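Local coordinates for protein tyrosine--tRNA ligase, mitochondrial (Coccidioides posadasii, PDB 5IJX) that probably attaches tyrosine to its cognate mitochondrial tRNA at the cost of ATP, the chain here holding the class I catalytic domain, at residues K59-R63 / K64-F68; L189-G192 / P193-R197. All blocks are in the same frame, centred on the assembly; numbering follows the deposited sequence.

Contact 1 of 2, residues K59-R63 / K64-F68; sequences KLITR and KRVGF
Val66 sets its CG1 methyl against the isobutyl end of Leu60, 3.7 Å from CD1 and 3.8 Å from CG, so that a branch of the valine faces the fork of the leucine. The leucine offers that fork because CG stands anti to the backbone N (chi1 173°). CD1 also meets the flank of the extended Lys64 chain, 3.9 Å from its CD, while the lysine carries NZ onward to Gln234 and the carbonyl of Leu275. The other methyl of Val66, CG2, looks toward Ile61, whose CG1 lies 4.3 Å away, a looser fit. These residues join the end of helix 54-63 to strand 67-72, an inner parallel strand of the class I synthetase nucleotide-binding fold. The chain leaves helical geometry at Lys64, where a weak bond from Lys64 N to Leu60 O (2.8 Å, 116° at the hydrogen) still ties it to the helix, and an inverse gamma turn centred on Arg65 follows. Further on, Ile61 places CD1 at the edge of the Phe68 ring, 3.7 Å from CZ and close to the ring plane, and the two side chains run nearly at right angles. Leu98 touches both Ile61 and Phe68; Val235 and Val237 of strand 233-239 and Leu90 and Ala93 of helix 84-95 also border the phenyl ring.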
loop_
_atom_site.group_PDB
_atom_site.type_symbol
_atom_site.label_atom_id
_atom_site.label_comp_id
_atom_site.label_asym_id
_atom_site.label_seq_id
_atom_site.Cartn_x
_atom_site.Cartn_y
_atom_site.Cartn_z
ATOM N N LYS A 59 -27.513 -8.288 -20.200
ATOM C CA LYS A 59 -28.601 -8.358 -19.230
ATOM C C LYS A 59 -28.505 -7.226 -18.215
ATOM O O LYS A 59 -29.497 -6.549 -17.926
ATOM C CB LYS A 59 -28.568 -9.717 -18.531
ATOM C CG LYS A 59 -29.745 -9.994 -17.611
ATOM C CD LYS A 59 -29.690 -11.425 -17.083
ATOM C CE LYS A 59 -29.091 -11.488 -15.693
ATOM N NZ LYS A 59 -28.664 -12.869 -15.322
ATOM N N LEU A 60 -27.311 -7.013 -17.656
ATOM C CA LEU A 60 -27.121 -5.955 -16.671
ATOM C C LEU A 60 -27.553 -4.606 -17.231
ATOM O O LEU A 60 -28.397 -3.916 -16.648
ATOM C CB LEU A 60 -25.655 -5.908 -16.238
ATOM C CG LEU A 60 -25.263 -4.738 -15.328
ATOM C CD1 LEU A 60 -25.886 -4.893 -13.949
ATOM C CD2 LEU A 60 -23.755 -4.623 -15.229
ATOM N N ILE A 61 -26.973 -4.212 -18.365
ATOM C CA ILE A 61 -27.256 -2.895 -18.926
ATOM C C ILE A 61 -28.737 -2.766 -19.253
ATOM O O ILE A 61 -29.349 -1.716 -19.027
ATOM C CB ILE A 61 -26.375 -2.646 -20.165
ATOM C CG1 ILE A 61 -24.892 -2.763 -19.789
ATOM C CG2 ILE A 61 -26.670 -1.278 -20.762
ATOM C CD1 ILE A 61 -23.936 -2.625 -20.959
ATOM N N THR A 62 -29.336 -3.831 -19.787
ATOM C CA THR A 62 -30.749 -3.769 -20.149
ATOM C C THR A 62 -31.630 -3.594 -18.915
ATOM O O THR A 62 -32.610 -2.839 -18.945
ATOM C CB THR A 62 -31.142 -5.031 -20.918
ATOM O OG1 THR A 62 -30.365 -5.119 -22.118
ATOM C CG2 THR A 62 -32.617 -5.009 -21.280
ATOM N N ARG A 63 -31.297 -4.277 -17.821
ATOM C CA ARG A 63 -32.130 -4.281 -16.626
ATOM C C ARG A 63 -31.798 -3.168 -15.637
ATOM O O ARG A 63 -32.574 -2.947 -14.701
ATOM C CB ARG A 63 -32.001 -5.620 -15.891
ATOM C CG ARG A 63 -32.784 -6.775 -16.488
ATOM C CD ARG A 63 -33.293 -7.680 -15.375
ATOM N NE ARG A 63 -33.627 -9.022 -15.841
ATOM C CZ ARG A 63 -33.609 -10.108 -15.071
ATOM N NH1 ARG A 63 -33.258 -10.021 -13.793
ATOM N NH2 ARG A 63 -33.932 -11.287 -15.580
ATOM N N LYS A 64 -30.679 -2.469 -15.805
ATOM C CA LYS A 64 -30.183 -1.600 -14.746
ATOM C C LYS A 64 -29.475 -0.395 -15.344
ATOM O O LYS A 64 -28.644 -0.543 -16.245
ATOM C CB LYS A 64 -29.234 -2.378 -13.829
ATOM C CG LYS A 64 -28.877 -1.673 -12.540
ATOM C CD LYS A 64 -28.078 -2.601 -11.643
ATOM C CE LYS A 64 -27.844 -1.998 -10.270
ATOM N NZ LYS A 64 -27.200 -2.973 -9.346
ATOM N N ARG A 65 -29.805 0.793 -14.832
ATOM C CA ARG A 65 -29.177 2.042 -15.268
ATOM C C ARG A 65 -27.821 2.162 -14.573
ATOM O O ARG A 65 -27.643 2.893 -13.596
ATOM C CB ARG A 65 -30.078 3.229 -14.954
ATOM C CG ARG A 65 -29.676 4.529 -15.640
ATOM C CD ARG A 65 -30.499 5.706 -15.126
ATOM N NE ARG A 65 -31.916 5.597 -15.476
ATOM C CZ ARG A 65 -32.489 6.181 -16.528
ATOM N NH1 ARG A 65 -31.776 6.931 -17.361
ATOM N NH2 ARG A 65 -33.786 6.017 -16.750
ATOM N N VAL A 66 -26.842 1.424 -15.098
ATOM C CA VAL A 66 -25.528 1.311 -14.471
ATOM C C VAL A 66 -24.609 2.424 -14.961
ATOM O O VAL A 66 -25.003 3.255 -15.786
ATOM C CB VAL A 66 -24.899 -0.068 -14.741
ATOM C CG1 VAL A 66 -25.751 -1.171 -14.127
ATOM C CG2 VAL A 66 -24.709 -0.297 -16.237
ATOM N N GLY A 67 -23.377 2.435 -14.459
ATOM C CA GLY A 67 -22.408 3.454 -14.811
ATOM C C GLY A 67 -21.184 2.856 -15.477
ATOM O O GLY A 67 -20.813 1.709 -15.220
ATOM N N PHE A 68 -20.555 3.652 -16.339
ATOM C CA PHE A 68 -19.350 3.269 -17.059
ATOM C C PHE A 68 -18.240 4.254 -16.721
ATOM O O PHE A 68 -18.506 5.408 -16.368
ATOM C CB PHE A 68 -19.585 3.259 -18.581
ATOM C CG PHE A 68 -20.711 2.361 -19.025
ATOM C CD1 PHE A 68 -20.458 1.253 -19.815
ATOM C CD2 PHE A 68 -22.019 2.629 -18.658
ATOM C CE1 PHE A 68 -21.488 0.426 -20.225
ATOM C CE2 PHE A 68 -23.050 1.805 -19.063
ATOM C CZ PHE A 68 -22.785 0.702 -19.847
#

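Contact 2 of 2, residues L189-G192 / P193-R197; sequences LRLG and PMLGR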
loop_
_atom_site.group_PDB
_atom_site.type_symbol
_atom_site.label_atom_id
_atom_site.label_comp_id
_atom_site.label_asym_id
_atom_site.label_seq_id
_atom_site.Cartn_x
_atom_site.Cartn_y
_atom_site.Cartn_z
ATOM N N LEU A 189 -6.215 -10.649 -2.520
ATOM C CA LEU A 189 -5.311 -10.896 -3.632
ATOM C C LEU A 189 -4.286 -11.958 -3.257
ATOM O O LEU A 189 -3.787 -11.992 -2.130
ATOM C CB LEU A 189 -4.606 -9.601 -4.029
ATOM C CG LEU A 189 -5.540 -8.461 -4.429
ATOM C CD1 LEU A 189 -4.752 -7.178 -4.635
ATOM C CD2 LEU A 189 -6.310 -8.828 -5.685
ATOM N N ARG A 190 -3.975 -12.831 -4.212
ATOM C CA ARG A 190 -2.964 -13.863 -4.039
ATOM C C ARG A 190 -1.737 -13.518 -4.873
ATOM O O ARG A 190 -1.858 -13.039 -6.005
ATOM C CB ARG A 190 -3.502 -15.238 -4.442
ATOM C CG ARG A 190 -4.821 -15.610 -3.777
ATOM C CD ARG A 190 -4.718 -15.623 -2.257
ATOM N NE ARG A 190 -3.741 -16.596 -1.777
ATOM C CZ ARG A 190 -3.459 -16.808 -0.494
ATOM N NH1 ARG A 190 -4.078 -16.113 0.454
ATOM N NH2 ARG A 190 -2.553 -17.715 -0.156
ATOM N N LEU A 191 -0.557 -13.771 -4.308
ATOM C CA LEU A 191 0.680 -13.332 -4.944
ATOM C C LEU A 191 0.945 -14.097 -6.237
ATOM O O LEU A 191 1.232 -13.491 -7.277
ATOM C CB LEU A 191 1.849 -13.498 -3.971
ATOM C CG LEU A 191 3.234 -13.123 -4.497
ATOM C CD1 LEU A 191 3.312 -11.633 -4.795
ATOM C CD2 LEU A 191 4.309 -13.536 -3.502
ATOM N N GLY A 192 0.858 -15.427 -6.191
ATOM C CA GLY A 192 1.166 -16.262 -7.331
ATOM C C GLY A 192 0.522 -15.778 -8.615
ATOM O O GLY A 192 1.198 -15.480 -9.609
ATOM N N PRO A 193 -0.809 -15.697 -8.617
ATOM C CA PRO A 193 -1.508 -15.200 -9.816
ATOM C C PRO A 193 -0.941 -13.899 -10.359
ATOM O O PRO A 193 -0.760 -13.766 -11.575
ATOM C CB PRO A 193 -2.950 -15.033 -9.323
ATOM C CG PRO A 193 -3.089 -16.046 -8.229
ATOM C CD PRO A 193 -1.745 -16.125 -7.562
HETATM N N MSE A 194 -0.653 -12.935 -9.494
HETATM C CA MSE A 194 -0.104 -11.658 -9.937
HETATM C C MSE A 194 1.283 -11.826 -10.546
HETATM O O MSE A 194 1.589 -11.231 -11.580
HETATM C CB MSE A 194 -0.042 -10.675 -8.776
HETATM C CG MSE A 194 -1.396 -10.162 -8.358
HETATM SE SE MSE A 194 -1.223 -8.636 -7.181
HETATM C CE MSE A 194 -0.744 -7.269 -8.490
ATOM N N LEU A 195 2.125 -12.632 -9.898
ATOM C CA LEU A 195 3.416 -12.963 -10.484
ATOM C C LEU A 195 3.275 -13.716 -11.799
ATOM O O LEU A 195 4.266 -13.853 -12.525
ATOM C CB LEU A 195 4.247 -13.793 -9.503
ATOM C CG LEU A 195 4.692 -13.084 -8.223
ATOM C CD1 LEU A 195 5.538 -14.023 -7.373
ATOM C CD2 LEU A 195 5.460 -11.801 -8.534
ATOM N N GLY A 196 2.078 -14.216 -12.115
ATOM C CA GLY A 196 1.830 -14.812 -13.414
ATOM C C GLY A 196 1.540 -13.827 -14.526
ATOM O O GLY A 196 1.544 -14.222 -15.696
ATOM N N ARG A 197 1.291 -12.561 -14.194
ATOM C CA ARG A 197 1.003 -11.554 -15.206
ATOM C C ARG A 197 2.121 -11.499 -16.242
ATOM O O ARG A 197 3.291 -11.748 -15.943
ATOM C CB ARG A 197 0.823 -10.188 -14.543
ATOM C CG ARG A 197 0.441 -9.059 -15.490
ATOM C CD ARG A 197 -0.951 -9.251 -16.076
ATOM N NE ARG A 197 -1.239 -8.262 -17.111
ATOM C CZ ARG A 197 -1.721 -7.045 -16.878
ATOM N NH1 ARG A 197 -1.980 -6.648 -15.638
ATOM N NH2 ARG A 197 -1.946 -6.219 -17.891
#
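Leu195 reaches back over the preceding turn to Leu191, four residues earlier, and most of its side-chain atoms lie against residues of that turn. Its CB rests on the carbonyl of Gly192, 3.5 Å from O. CG, turned anti to the carbonyl carbon (chi1 -66°), lies 3.6 Å from Leu191 O and 4.0 Å from Leu191 CD1. At the tip, CD1 meets the branch point of Leu191, 3.8 Å from CG, with CD2 of that residue slightly farther off, and the two chains cross at a slant. Beneath this apolar pair runs a nearly straight backbone bond, Leu195 N to Leu191 O (2.9 Å, 171° at the hydrogen); the next one, from Gly196 N to Gly192 O, is weak. At the start of the helix, Pro193 lays CD against CB of Arg190 (3.7 Å). Phe215 of helix 212-215 borders Leu191, Met194 (a selenomethionine) and Leu195, and Leu195 also packs on Leu195 of the second subunit. What results is a short alpha-helical segment, with Arg190 at the N-cap position and proline as its third residue, at the dimer interface of this tyrosyl-tRNA synthetase.

How the contacts relate
The two contacts come one after the other along the chain and do not touch: their centres are 31 Å apart and their nearest atoms about 19 Å. Neither reaches the bound tyrosine, but each lies on or against an element that carries pocket residues. In contact 1 the side chain of Phe68 is about 12 Å from the ligand, and strand 67-72, to which Phe68 belongs, carries the pocket residues Tyr69, Gly71 and Val72. In contact 2 the side chain of Met194 is about 13 Å from the same ligand and packs on helix 217-229, which supplies Tyr217, Gln221 and Asp224. Contact 1 involves no other subunit, whereas contact 2 meets the second copy of the protein.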